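PDB 6VTJ: Non-ribosomal peptide synthetase from Methanobrevibacter ruminantium, which probably reduces a carrier-bound peptidyl thioester to release the finished product, its thiolation domain presenting the substrate on a 4'-phosphopantetheine arm to the reductase domain. Local coordinates for residues 385-390 and 453-458; 257-262 and 315-320; 127-132 and 152-157; 145-150 and 187-192. All coordinates share one frame; numbering follows the deposited sequence.

Contact 1. Residues 385-390 and 453-458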
loop_
_atom_site.group_PDB
_atom_site.type_symbol
_atom_site.label_atom_id
_atom_site.label_comp_id
_atom_site.label_asym_id
_atom_site.label_seq_id
_atom_site.Cartn_x
_atom_site.Cartn_y
_atom_site.Cartn_z
ATOM N N VAL A 385 11.809 -13.084 -5.595
ATOM C CA VAL A 385 10.680 -12.571 -4.828
ATOM C C VAL A 385 11.062 -12.520 -3.360
ATOM O O VAL A 385 11.610 -13.485 -2.817
ATOM C CB VAL A 385 9.414 -13.426 -5.020
ATOM C CG1 VAL A 385 8.318 -12.948 -4.081
ATOM C CG2 VAL A 385 8.923 -13.370 -6.471
ATOM N N PHE A 386 10.783 -11.403 -2.714
ATOM C CA PHE A 386 11.168 -11.245 -1.322
ATOM C C PHE A 386 10.016 -10.668 -0.512
ATOM O O PHE A 386 9.136 -9.985 -1.051
ATOM C CB PHE A 386 12.388 -10.357 -1.198
ATOM C CG PHE A 386 13.550 -10.828 -2.010
ATOM C CD1 PHE A 386 14.438 -11.760 -1.495
ATOM C CD2 PHE A 386 13.752 -10.342 -3.286
ATOM C CE1 PHE A 386 15.506 -12.192 -2.248
ATOM C CE2 PHE A 386 14.822 -10.785 -4.052
ATOM C CZ PHE A 386 15.695 -11.703 -3.529
ATOM N N HIS A 387 10.025 -10.986 0.785
ATOM C CA HIS A 387 9.083 -10.482 1.781
ATOM C C HIS A 387 9.851 -9.546 2.712
ATOM O O HIS A 387 10.355 -9.950 3.765
ATOM C CB HIS A 387 8.431 -11.634 2.515
ATOM C CG HIS A 387 7.493 -12.419 1.649
ATOM N ND1 HIS A 387 6.840 -13.552 2.081
ATOM C CD2 HIS A 387 7.093 -12.218 0.371
ATOM C CE1 HIS A 387 6.080 -14.016 1.105
ATOM N NE2 HIS A 387 6.218 -13.226 0.056
ATOM N N CYS A 388 9.935 -8.279 2.313
ATOM C CA CYS A 388 10.839 -7.329 2.944
ATOM C C CYS A 388 10.044 -6.515 3.965
ATOM O O CYS A 388 9.557 -5.424 3.670
ATOM C CB CYS A 388 11.490 -6.457 1.878
ATOM S SG CYS A 388 12.740 -5.314 2.495
ATOM N N MET A 389 9.929 -7.051 5.176
ATOM C CA MET A 389 9.190 -6.419 6.252
ATOM C C MET A 389 9.796 -6.825 7.585
ATOM O O MET A 389 10.379 -7.908 7.721
ATOM C CB MET A 389 7.698 -6.786 6.213
ATOM C CG MET A 389 7.401 -8.276 6.084
ATOM S SD MET A 389 5.708 -8.561 5.472
ATOM C CE MET A 389 4.737 -8.198 6.938
ATOM N N ASN A 390 9.637 -5.940 8.571
ATOM C CA ASN A 390 10.170 -6.138 9.912
ATOM C C ASN A 390 9.642 -7.420 10.546
ATOM O O ASN A 390 8.444 -7.533 10.825
ATOM C CB ASN A 390 9.835 -4.932 10.779
ATOM C CG ASN A 390 10.712 -4.847 12.000
ATOM O OD1 ASN A 390 11.033 -5.858 12.594
ATOM N ND2 ASN A 390 11.120 -3.638 12.369
ATOM N N VAL A 453 1.533 -16.373 6.726
ATOM C CA VAL A 453 2.453 -15.853 5.727
ATOM C C VAL A 453 3.878 -16.019 6.232
ATOM O O VAL A 453 4.210 -15.578 7.339
ATOM C CB VAL A 453 2.145 -14.382 5.434
ATOM C CG1 VAL A 453 3.275 -13.772 4.628
ATOM C CG2 VAL A 453 0.838 -14.270 4.701
ATOM N N GLU A 454 4.728 -16.659 5.434
ATOM C CA GLU A 454 6.118 -16.820 5.829
ATOM C C GLU A 454 7.028 -15.804 5.161
ATOM O O GLU A 454 6.904 -15.518 3.962
ATOM C CB GLU A 454 6.617 -18.231 5.551
ATOM C CG GLU A 454 5.609 -19.283 5.948
ATOM C CD GLU A 454 6.096 -20.678 5.652
ATOM O OE1 GLU A 454 5.532 -21.355 4.749
ATOM O OE2 GLU A 454 7.071 -21.086 6.324
ATOM N N ILE A 455 7.952 -15.272 5.967
ATOM C CA ILE A 455 8.951 -14.304 5.529
ATOM C C ILE A 455 10.357 -14.729 5.913
ATOM O O ILE A 455 11.320 -13.998 5.649
ATOM C CB ILE A 455 8.645 -12.899 6.099
ATOM C CG1 ILE A 455 8.880 -12.874 7.613
ATOM C CG2 ILE A 455 7.211 -12.451 5.820
ATOM C CD1 ILE A 455 8.875 -11.466 8.154
ATOM N N GLU A 456 10.514 -15.916 6.509
ATOM C CA GLU A 456 11.794 -16.315 7.079
ATOM C C GLU A 456 12.882 -16.389 6.019
ATOM O O GLU A 456 14.026 -15.981 6.268
ATOM C CB GLU A 456 11.651 -17.658 7.810
ATOM N N GLN A 457 12.558 -16.891 4.819
ATOM C CA GLN A 457 13.591 -16.937 3.795
ATOM C C GLN A 457 14.171 -15.545 3.583
ATOM O O GLN A 457 15.395 -15.361 3.553
ATOM C CB GLN A 457 13.046 -17.517 2.481
ATOM C CG GLN A 457 14.097 -17.627 1.365
ATOM C CD GLN A 457 13.639 -18.481 0.182
ATOM O OE1 GLN A 457 13.520 -19.694 0.296
ATOM N NE2 GLN A 457 13.382 -17.843 -0.955
ATOM N N THR A 458 13.305 -14.538 3.455
ATOM C CA THR A 458 13.833 -13.200 3.210
ATOM C C THR A 458 14.636 -12.719 4.415
ATOM O O THR A 458 15.718 -12.140 4.261
ATOM C CB THR A 458 12.699 -12.228 2.871
ATOM O OG1 THR A 458 12.049 -12.645 1.657
ATOM C CG2 THR A 458 13.250 -10.807 2.670
HETATM O O HOH W 1 13.899 -15.020 -1.586
#

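Contact 2. Residues 257-262 and 315-320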
loop_
_atom_site.group_PDB
_atom_site.type_symbol
_atom_site.label_atom_id
_atom_site.label_comp_id
_atom_site.label_asym_id
_atom_site.label_seq_id
_atom_site.Cartn_x
_atom_site.Cartn_y
_atom_site.Cartn_z
ATOM N N SER A 257 6.295 -4.273 -4.393
ATOM C CA SER A 257 4.953 -4.835 -4.355
ATOM C C SER A 257 4.428 -4.802 -2.923
ATOM O O SER A 257 4.964 -4.079 -2.077
ATOM C CB SER A 257 4.959 -6.266 -4.904
ATOM O OG SER A 257 3.638 -6.728 -5.200
ATOM N N THR A 258 3.372 -5.551 -2.643
ATOM C CA THR A 258 2.786 -5.577 -1.316
ATOM C C THR A 258 2.639 -7.022 -0.866
ATOM O O THR A 258 2.332 -7.909 -1.670
ATOM C CB THR A 258 1.403 -4.851 -1.268
ATOM O OG1 THR A 258 0.795 -5.069 0.007
ATOM C CG2 THR A 258 0.444 -5.378 -2.349
ATOM N N ILE A 259 2.885 -7.253 0.422
ATOM C CA ILE A 259 2.619 -8.554 1.015
ATOM C C ILE A 259 1.143 -8.911 0.930
ATOM O O ILE A 259 0.784 -10.090 1.028
ATOM C CB ILE A 259 3.108 -8.570 2.482
ATOM C CG1 ILE A 259 3.336 -10.006 2.970
ATOM C CG2 ILE A 259 2.117 -7.809 3.398
ATOM C CD1 ILE A 259 4.367 -10.765 2.149
ATOM N N SER A 260 0.267 -7.919 0.755
ATOM C CA SER A 260 -1.169 -8.174 0.732
ATOM C C SER A 260 -1.627 -8.965 -0.487
ATOM O O SER A 260 -2.810 -9.317 -0.538
ATOM C CB SER A 260 -1.950 -6.859 0.777
ATOM O OG SER A 260 -1.676 -6.171 1.987
ATOM N N VAL A 261 -0.753 -9.247 -1.464
ATOM C CA VAL A 261 -1.201 -10.090 -2.568
ATOM C C VAL A 261 -1.470 -11.498 -2.079
ATOM O O VAL A 261 -2.315 -12.189 -2.647
ATOM C CB VAL A 261 -0.228 -10.104 -3.768
ATOM C CG1 VAL A 261 -0.081 -8.715 -4.369
ATOM C CG2 VAL A 261 1.112 -10.704 -3.385
ATOM N N LEU A 262 -0.781 -11.949 -1.020
ATOM C CA LEU A 262 -1.174 -13.166 -0.305
ATOM C C LEU A 262 -2.323 -12.795 0.634
ATOM O O LEU A 262 -2.164 -12.613 1.842
ATOM C CB LEU A 262 0.005 -13.762 0.443
ATOM C CG LEU A 262 1.269 -13.846 -0.405
ATOM C CD1 LEU A 262 2.397 -14.460 0.390
ATOM C CD2 LEU A 262 1.033 -14.631 -1.708
ATOM N N ILE A 315 10.815 -8.947 -7.358
ATOM C CA ILE A 315 9.589 -8.466 -6.762
ATOM C C ILE A 315 9.826 -8.424 -5.257
ATOM O O ILE A 315 10.069 -9.460 -4.631
ATOM C CB ILE A 315 8.394 -9.355 -7.134
ATOM C CG1 ILE A 315 8.111 -9.226 -8.641
ATOM C CG2 ILE A 315 7.180 -8.987 -6.290
ATOM C CD1 ILE A 315 7.179 -10.258 -9.188
ATOM N N ILE A 316 9.761 -7.232 -4.686
ATOM C CA ILE A 316 10.027 -7.011 -3.273
ATOM C C ILE A 316 8.692 -6.627 -2.645
ATOM O O ILE A 316 8.258 -5.476 -2.752
ATOM C CB ILE A 316 11.098 -5.922 -3.064
ATOM C CG1 ILE A 316 12.451 -6.369 -3.652
ATOM C CG2 ILE A 316 11.242 -5.562 -1.581
ATOM C CD1 ILE A 316 13.577 -5.338 -3.418
ATOM N N ARG A 317 8.026 -7.580 -1.989
ATOM C CA ARG A 317 6.784 -7.284 -1.275
ATOM C C ARG A 317 7.078 -6.588 0.054
ATOM O O ARG A 317 7.780 -7.139 0.911
ATOM C CB ARG A 317 5.992 -8.568 -1.037
ATOM C CG ARG A 317 5.561 -9.241 -2.322
ATOM C CD ARG A 317 5.017 -10.630 -2.074
ATOM N NE ARG A 317 4.515 -11.212 -3.313
ATOM C CZ ARG A 317 4.414 -12.513 -3.535
ATOM N NH1 ARG A 317 4.789 -13.378 -2.588
ATOM N NH2 ARG A 317 3.932 -12.948 -4.700
ATOM N N VAL A 318 6.531 -5.394 0.245
ATOM C CA VAL A 318 6.714 -4.669 1.498
ATOM C C VAL A 318 5.409 -4.695 2.290
ATOM O O VAL A 318 4.350 -5.092 1.791
ATOM C CB VAL A 318 7.233 -3.225 1.280
ATOM C CG1 VAL A 318 8.624 -3.259 0.613
ATOM C CG2 VAL A 318 6.240 -2.364 0.489
ATOM N N GLY A 319 5.501 -4.299 3.554
ATOM C CA GLY A 319 4.377 -4.447 4.448
ATOM C C GLY A 319 3.801 -3.133 4.929
ATOM O O GLY A 319 3.309 -2.334 4.130
ATOM N N ASN A 320 3.877 -2.906 6.238
ATOM C CA ASN A 320 3.300 -1.734 6.904
ATOM C C ASN A 320 4.382 -0.660 7.002
ATOM O O ASN A 320 5.172 -0.630 7.952
ATOM C CB ASN A 320 2.762 -2.147 8.273
ATOM C CG ASN A 320 2.128 -0.992 9.055
ATOM O OD1 ASN A 320 1.548 -0.065 8.488
ATOM N ND2 ASN A 320 2.224 -1.069 10.372
HETATM O O HOH W 2 2.049 -3.070 1.900
#

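Contact 3. Residues 127-132 and 152-157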
loop_
_atom_site.group_PDB
_atom_site.type_symbol
_atom_site.label_atom_id
_atom_site.label_comp_id
_atom_site.label_asym_id
_atom_site.label_seq_id
_atom_site.Cartn_x
_atom_site.Cartn_y
_atom_site.Cartn_z
ATOM N N GLY A 127 24.550 -0.723 -9.959
ATOM C CA GLY A 127 24.827 0.179 -11.064
ATOM C C GLY A 127 24.061 1.489 -10.930
ATOM O O GLY A 127 23.740 1.947 -9.830
ATOM N N ASN A 128 23.762 2.099 -12.074
ATOM C CA ASN A 128 22.945 3.300 -12.094
ATOM C C ASN A 128 21.469 2.932 -12.096
ATOM O O ASN A 128 21.043 2.015 -12.802
ATOM C CB ASN A 128 23.265 4.146 -13.321
ATOM C CG ASN A 128 24.728 4.510 -13.411
ATOM O OD1 ASN A 128 25.401 4.733 -12.395
ATOM N ND2 ASN A 128 25.237 4.551 -14.629
ATOM N N VAL A 129 20.675 3.681 -11.339
ATOM C CA VAL A 129 19.287 3.316 -11.079
ATOM C C VAL A 129 18.354 4.314 -11.745
ATOM O O VAL A 129 18.594 5.522 -11.700
ATOM C CB VAL A 129 19.027 3.244 -9.563
ATOM C CG1 VAL A 129 17.506 3.308 -9.254
ATOM C CG2 VAL A 129 19.681 1.986 -8.998
ATOM N N LEU A 130 17.305 3.805 -12.376
ATOM C CA LEU A 130 16.128 4.592 -12.718
ATOM C C LEU A 130 15.096 4.354 -11.617
ATOM O O LEU A 130 14.558 3.252 -11.493
ATOM C CB LEU A 130 15.577 4.194 -14.084
ATOM C CG LEU A 130 14.207 4.813 -14.363
ATOM C CD1 LEU A 130 14.375 6.310 -14.431
ATOM C CD2 LEU A 130 13.580 4.271 -15.631
ATOM N N LEU A 131 14.834 5.374 -10.810
ATOM C CA LEU A 131 13.855 5.313 -9.737
ATOM C C LEU A 131 12.571 6.031 -10.146
ATOM O O LEU A 131 12.595 7.227 -10.497
ATOM C CB LEU A 131 14.426 5.942 -8.463
ATOM C CG LEU A 131 13.473 6.130 -7.286
ATOM C CD1 LEU A 131 12.918 4.790 -6.788
ATOM C CD2 LEU A 131 14.183 6.873 -6.144
ATOM N N THR A 132 11.457 5.312 -10.073
ATOM C CA THR A 132 10.144 5.925 -10.192
ATOM C C THR A 132 9.567 6.125 -8.802
ATOM O O THR A 132 9.867 5.369 -7.877
ATOM C CB THR A 132 9.160 5.080 -11.023
ATOM O OG1 THR A 132 8.718 3.941 -10.264
ATOM C CG2 THR A 132 9.758 4.640 -12.344
ATOM N N GLY A 152 26.793 4.691 -7.843
ATOM C CA GLY A 152 26.409 5.104 -9.179
ATOM C C GLY A 152 25.547 6.352 -9.215
ATOM O O GLY A 152 25.478 7.135 -8.265
ATOM N N LYS A 153 24.902 6.547 -10.360
ATOM C CA LYS A 153 23.973 7.646 -10.585
ATOM C C LYS A 153 22.545 7.159 -10.377
ATOM O O LYS A 153 22.249 5.977 -10.568
ATOM C CB LYS A 153 24.106 8.196 -12.005
ATOM C CG LYS A 153 25.333 9.040 -12.271
ATOM C CD LYS A 153 25.120 9.921 -13.490
ATOM C CE LYS A 153 24.815 9.087 -14.721
ATOM N NZ LYS A 153 24.880 9.906 -15.968
ATOM N N ILE A 154 21.653 8.077 -10.016
ATOM C CA ILE A 154 20.241 7.746 -9.864
ATOM C C ILE A 154 19.397 8.762 -10.634
ATOM O O ILE A 154 19.432 9.964 -10.345
ATOM C CB ILE A 154 19.827 7.674 -8.385
ATOM C CG1 ILE A 154 18.364 7.248 -8.261
ATOM C CG2 ILE A 154 20.042 8.998 -7.667
ATOM C CD1 ILE A 154 18.019 6.740 -6.883
ATOM N N TYR A 155 18.664 8.277 -11.625
ATOM C CA TYR A 155 17.705 9.058 -12.389
ATOM C C TYR A 155 16.342 8.951 -11.722
ATOM O O TYR A 155 15.849 7.844 -11.513
ATOM C CB TYR A 155 17.599 8.522 -13.817
ATOM C CG TYR A 155 18.866 8.615 -14.640
ATOM C CD1 TYR A 155 19.936 7.757 -14.413
ATOM C CD2 TYR A 155 18.977 9.553 -15.670
ATOM C CE1 TYR A 155 21.098 7.837 -15.186
ATOM C CE2 TYR A 155 20.129 9.642 -16.443
ATOM C CZ TYR A 155 21.185 8.781 -16.194
ATOM O OH TYR A 155 22.323 8.867 -16.959
ATOM N N CYS A 156 15.714 10.083 -11.437
ATOM C CA CYS A 156 14.427 10.093 -10.741
ATOM C C CYS A 156 13.382 10.656 -11.684
ATOM O O CYS A 156 13.448 11.835 -12.044
ATOM C CB CYS A 156 14.492 10.920 -9.462
ATOM S SG CYS A 156 15.805 10.429 -8.341
ATOM N N MET A 157 12.413 9.834 -12.064
ATOM C CA MET A 157 11.370 10.277 -12.983
ATOM C C MET A 157 10.175 10.820 -12.204
ATOM O O MET A 157 9.583 10.104 -11.391
ATOM C CB MET A 157 10.930 9.143 -13.902
ATOM C CG MET A 157 10.156 9.647 -15.107
ATOM S SD MET A 157 9.264 8.348 -15.983
ATOM C CE MET A 157 10.620 7.398 -16.641
HETATM O O HOH W 3 25.460 1.848 -7.688
HETATM O O HOH W 4 11.043 9.005 -9.475
#

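Contact 4. Residues 145-150 and 187-192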
loop_
_atom_site.group_PDB
_atom_site.type_symbol
_atom_site.label_atom_id
_atom_site.label_comp_id
_atom_site.label_asym_id
_atom_site.label_seq_id
_atom_site.Cartn_x
_atom_site.Cartn_y
_atom_site.Cartn_z
ATOM N N GLU A 145 18.871 6.524 0.670
ATOM C CA GLU A 145 19.807 5.434 0.923
ATOM C C GLU A 145 20.730 5.197 -0.261
ATOM O O GLU A 145 21.882 4.781 -0.074
ATOM C CB GLU A 145 19.070 4.137 1.262
ATOM C CG GLU A 145 18.285 4.175 2.561
ATOM C CD GLU A 145 19.156 4.381 3.804
ATOM O OE1 GLU A 145 20.333 3.930 3.816
ATOM O OE2 GLU A 145 18.643 4.994 4.775
ATOM N N PHE A 146 20.257 5.433 -1.483
ATOM C CA PHE A 146 21.136 5.250 -2.632
ATOM C C PHE A 146 22.277 6.255 -2.580
ATOM O O PHE A 146 23.439 5.903 -2.786
ATOM C CB PHE A 146 20.355 5.383 -3.942
ATOM C CG PHE A 146 21.191 5.125 -5.169
ATOM C CD1 PHE A 146 21.956 6.142 -5.735
ATOM C CD2 PHE A 146 21.241 3.859 -5.740
ATOM C CE1 PHE A 146 22.746 5.897 -6.867
ATOM C CE2 PHE A 146 22.028 3.611 -6.870
ATOM C CZ PHE A 146 22.778 4.632 -7.430
ATOM N N ILE A 147 21.947 7.524 -2.327
ATOM C CA ILE A 147 22.967 8.553 -2.159
ATOM C C ILE A 147 23.966 8.129 -1.104
ATOM O O ILE A 147 25.181 8.278 -1.283
ATOM C CB ILE A 147 22.312 9.896 -1.784
ATOM C CG1 ILE A 147 21.527 10.471 -2.959
ATOM C CG2 ILE A 147 23.335 10.896 -1.302
ATOM C CD1 ILE A 147 20.393 11.381 -2.491
ATOM N N LYS A 148 23.468 7.595 0.018
ATOM C CA LYS A 148 24.334 7.376 1.169
ATOM C C LYS A 148 25.178 6.117 1.063
ATOM O O LYS A 148 26.232 6.054 1.705
ATOM C CB LYS A 148 23.516 7.307 2.459
ATOM C CG LYS A 148 23.020 8.642 2.949
ATOM C CD LYS A 148 22.554 8.543 4.388
ATOM N N SER A 149 24.756 5.119 0.277
ATOM C CA SER A 149 25.379 3.802 0.341
ATOM C C SER A 149 25.770 3.211 -1.001
ATOM O O SER A 149 26.352 2.125 -1.018
ATOM C CB SER A 149 24.449 2.799 1.041
ATOM O OG SER A 149 23.761 3.417 2.103
ATOM N N GLU A 150 25.458 3.861 -2.111
ATOM C CA GLU A 150 25.782 3.334 -3.422
ATOM C C GLU A 150 26.679 4.316 -4.152
ATOM O O GLU A 150 26.782 5.485 -3.779
ATOM C CB GLU A 150 24.510 3.061 -4.239
ATOM C CG GLU A 150 23.602 2.060 -3.568
ATOM C CD GLU A 150 24.277 0.696 -3.397
ATOM O OE1 GLU A 150 25.033 0.286 -4.317
ATOM O OE2 GLU A 150 24.037 0.046 -2.351
ATOM N N GLY A 187 22.361 17.080 -10.515
ATOM C CA GLY A 187 23.207 17.408 -11.639
ATOM C C GLY A 187 24.431 16.528 -11.763
ATOM O O GLY A 187 25.009 16.454 -12.847
ATOM N N SER A 188 24.856 15.868 -10.688
ATOM C CA SER A 188 25.960 14.913 -10.774
ATOM C C SER A 188 25.476 13.512 -10.434
ATOM O O SER A 188 25.347 12.691 -11.343
ATOM C CB SER A 188 27.147 15.343 -9.900
ATOM O OG SER A 188 26.774 15.603 -8.562
ATOM N N ARG A 189 25.169 13.207 -9.167
ATOM C CA ARG A 189 24.662 11.872 -8.841
ATOM C C ARG A 189 23.159 11.746 -9.070
ATOM O O ARG A 189 22.686 10.649 -9.387
ATOM C CB ARG A 189 24.957 11.493 -7.384
ATOM C CG ARG A 189 26.377 11.727 -6.863
ATOM C CD ARG A 189 27.218 10.449 -6.612
ATOM N NE ARG A 189 26.490 9.205 -6.319
ATOM C CZ ARG A 189 26.214 8.727 -5.099
ATOM N NH1 ARG A 189 26.569 9.377 -3.995
ATOM N NH2 ARG A 189 25.566 7.572 -4.983
ATOM N N ILE A 190 22.396 12.834 -8.926
ATOM C CA ILE A 190 20.937 12.796 -9.011
ATOM C C ILE A 190 20.496 13.471 -10.302
ATOM O O ILE A 190 20.736 14.668 -10.499
ATOM C CB ILE A 190 20.283 13.470 -7.797
ATOM C CG1 ILE A 190 20.806 12.849 -6.498
ATOM C CG2 ILE A 190 18.769 13.370 -7.888
ATOM C CD1 ILE A 190 20.335 13.586 -5.241
ATOM N N ILE A 191 19.802 12.723 -11.156
ATOM C CA ILE A 191 19.330 13.244 -12.439
ATOM C C ILE A 191 17.805 13.311 -12.451
ATOM O O ILE A 191 17.141 12.277 -12.585
ATOM C CB ILE A 191 19.848 12.396 -13.612
ATOM C CG1 ILE A 191 21.245 11.867 -13.308
ATOM C CG2 ILE A 191 19.877 13.222 -14.889
ATOM C CD1 ILE A 191 22.279 12.971 -13.193
ATOM N N PRO A 192 17.213 14.492 -12.293
ATOM C CA PRO A 192 15.752 14.615 -12.439
ATOM C C PRO A 192 15.322 14.445 -13.894
ATOM O O PRO A 192 15.892 15.058 -14.795
ATOM C CB PRO A 192 15.463 16.036 -11.933
ATOM C CG PRO A 192 16.657 16.406 -11.086
ATOM C CD PRO A 192 17.826 15.707 -11.725
#

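Contact 1. Residues 385-390 and 453-458
H387 and I455 bring the backbones together with their CA atoms 5.4 Å apart, and F386 faces T458 at 5.6 Å, where strand 385-388 runs past the start of helix 456-464. I455 holds the N-cap position of that helix. The two segments are joined through side chains that reach the partner's backbone. T458 OG1, set beside its own backbone N (chi1 -63°), accepts the H387 N-H at 2.8 Å in a nearly straight bond (176°). The same hydroxyl also bonds to E279, while T458 CG2 lies against H387 O at 3.2 Å. Strand 385-388 belongs to the Rossmann-like sheet of the reductase, paired in parallel with strand 313-322, so this loop-to-helix segment packs against sheet backbone. The imidazole of H387 answers in the other direction: ND1 donates to E454 O at 2.7 Å, the acceptor lying close to the ring plane. NE2 is bonded to R317 NH1, a pattern consistent with a neutral ring protonated at ND1. Beside the root of the imidazole, I455 CG2 packs on H387 CB at 3.6 Å, and I455 CD1 reaches M389 CG at 4.1 Å, the isoleucine and methionine side chains crossing at about a right angle. A water bridges V385 O and Q457 NE2.

Contact 2. Residues 257-262 and 315-320
S257 and R317 pair in the parallel heart of the Rossmann-like sheet, at the carboxyl end of strand 252-258, where the side chain of T258 lies about 8 Å from the bound 4'-phosphopantetheine. Three backbone bonds stitch the strands: S257 N to I316 O at 2.8 Å, V318 N to S257 O at 3.1 Å and I259 N to V318 O at 2.9 Å. The last of these follows the chain as it leaves the strand for a 3-10 turn. That departure is shaped by an ST turn, T258 OG1 accepting the backbone N-H of S260 at 3.0 Å. The same hydroxyl donates to a water that in turn donates to V318 O and G319 O, tying the turn to the end of the neighbouring strand.

On the face carrying S257 and R317, the arginine chain is extended from CG to NE (chi3 176°) and passes T258 O, with CG at 3.6 Å from that oxygen. V261 CG2 sits over one face of the guanidinium, 3.4 Å from R317 NE, and L262 CD2 lies over that face too. The buried charge is met by a salt bridge from NH2 to E300, with T281 O as a further acceptor. E300 also bonds to S257 OG, linking helix 291-308 to both strands; V318 and I316, on the other face, pack against helix 366-376.

Contact 3. Residues 127-132 and 152-157
L131 and I154 form the apolar centre, lying side by side and pointing the same way from neighbouring parallel strands, with L131 CD2 3.9 Å from I154 CD1. V129 joins them through CG1, 4.2 Å from I154 CG1, and this face of the sheet is covered by L143 and F146 of helix 137-149. On the opposite face of the sheet, L130 CD1 meets Y155 CB at 4.0 Å, the leucine crossing the tyrosine at about a right angle. Between these two faces run the backbone bonds of a regular parallel pairing: V129 N to K153 O, Y155 N to V129 O, L131 N to Y155 O and M157 N to L131 O.

At the amino-terminal edge a side chain takes over from the backbone. N128 CG stands beside its own backbone N (chi1 -56°), and OD1 accepts K153 N-H at 2.8 Å in an almost straight bond (178°), the donor lying above the plane of the amide. N128 ND2 reaches P210 O. An alanine here would probably leave K153 N and P210 O without these mates and let the start of the pairing fray. N128 OD1 also lies 3.4 Å from G152 CA, where a side chain would collide with it and with G127 O; a water bridges G127 O and G152 N. Farther out, K153 NZ donates to Y155 OH at 2.9 Å, and that hydroxyl is also bonded to E209. The strands and helix 137-149 make a beta-alpha-beta unit, and T132 begins a TGxxGxxG sequence, as in the dinucleotide-binding Rossmann folds of relatives.

Contact 4. Residues 145-150 and 187-192
The carboxyl end of helix 137-149, in the first beta-alpha-beta unit of the Rossmann-like domain, is met by R189, which leads into strand 190-194 and turns its guanidinium onto the carbonyls of the last helical turn. NH1 donates to I147 O at 3.2 Å (162°), in the plane of both the guanidinium and the carbonyl and on a lone pair of the oxygen. NH2 makes a weak, long bond of 3.5 Å to F146 O, an atom that also accepts E150 N at 2.9 Å. To place the group, the arginine chain bends at chi2 and again at chi3 (-26°), and NE turns to G152 O just beyond the helix. A positive charge at this end of a helix is likely to be favoured by the outward-facing carbonyls.

F146 flanks the group: its ring plane is 38° from that of the guanidinium, with CE1 at 3.8 Å from R189 NH2, while E150 CB packs over one face of the ring toward its rim. An alanine in place of R189 would probably leave I147 O and G152 O without these donors and open a gap beside the F146 ring. Next to the polar group, I147 CD1 touches I190 CD1 at 3.5 Å, the two isoleucines crossing at about a right angle. I190 also packs on L170 and M174 of helix 166-177, and E150 OE2 forms a salt bridge with K378. A helix laid over a parallel sheet is the alpha/beta layering of Rossmann folds, and here R189, just before strand 190-194, meets the end of that helix.

Overall arrangement
All four contacts reach one mixed sheet, but in two separate regions of it. Contacts 1 and 2, centres 9 Å apart, meet through the neighbouring strands 385-388 and 313-322; contact 2 lies deepest, about 8 Å between its centre and that of the chain. There a buried arginine takes its charged partner, E300, from helix 291-308, and the histidine of contact 1 bridges the two contacts, from R317 to E454 O. Contacts 3 and 4, centres 8 Å apart, hold helix 137-149 and strands 129-132, 154-158 and 190-194, more than 20 Å from the chain's centre. Contact 3 is regular strand pairing with a hydrophobic middle, whereas contact 4, nearer the surface, relies on an arginine meeting helix-end carbonyls.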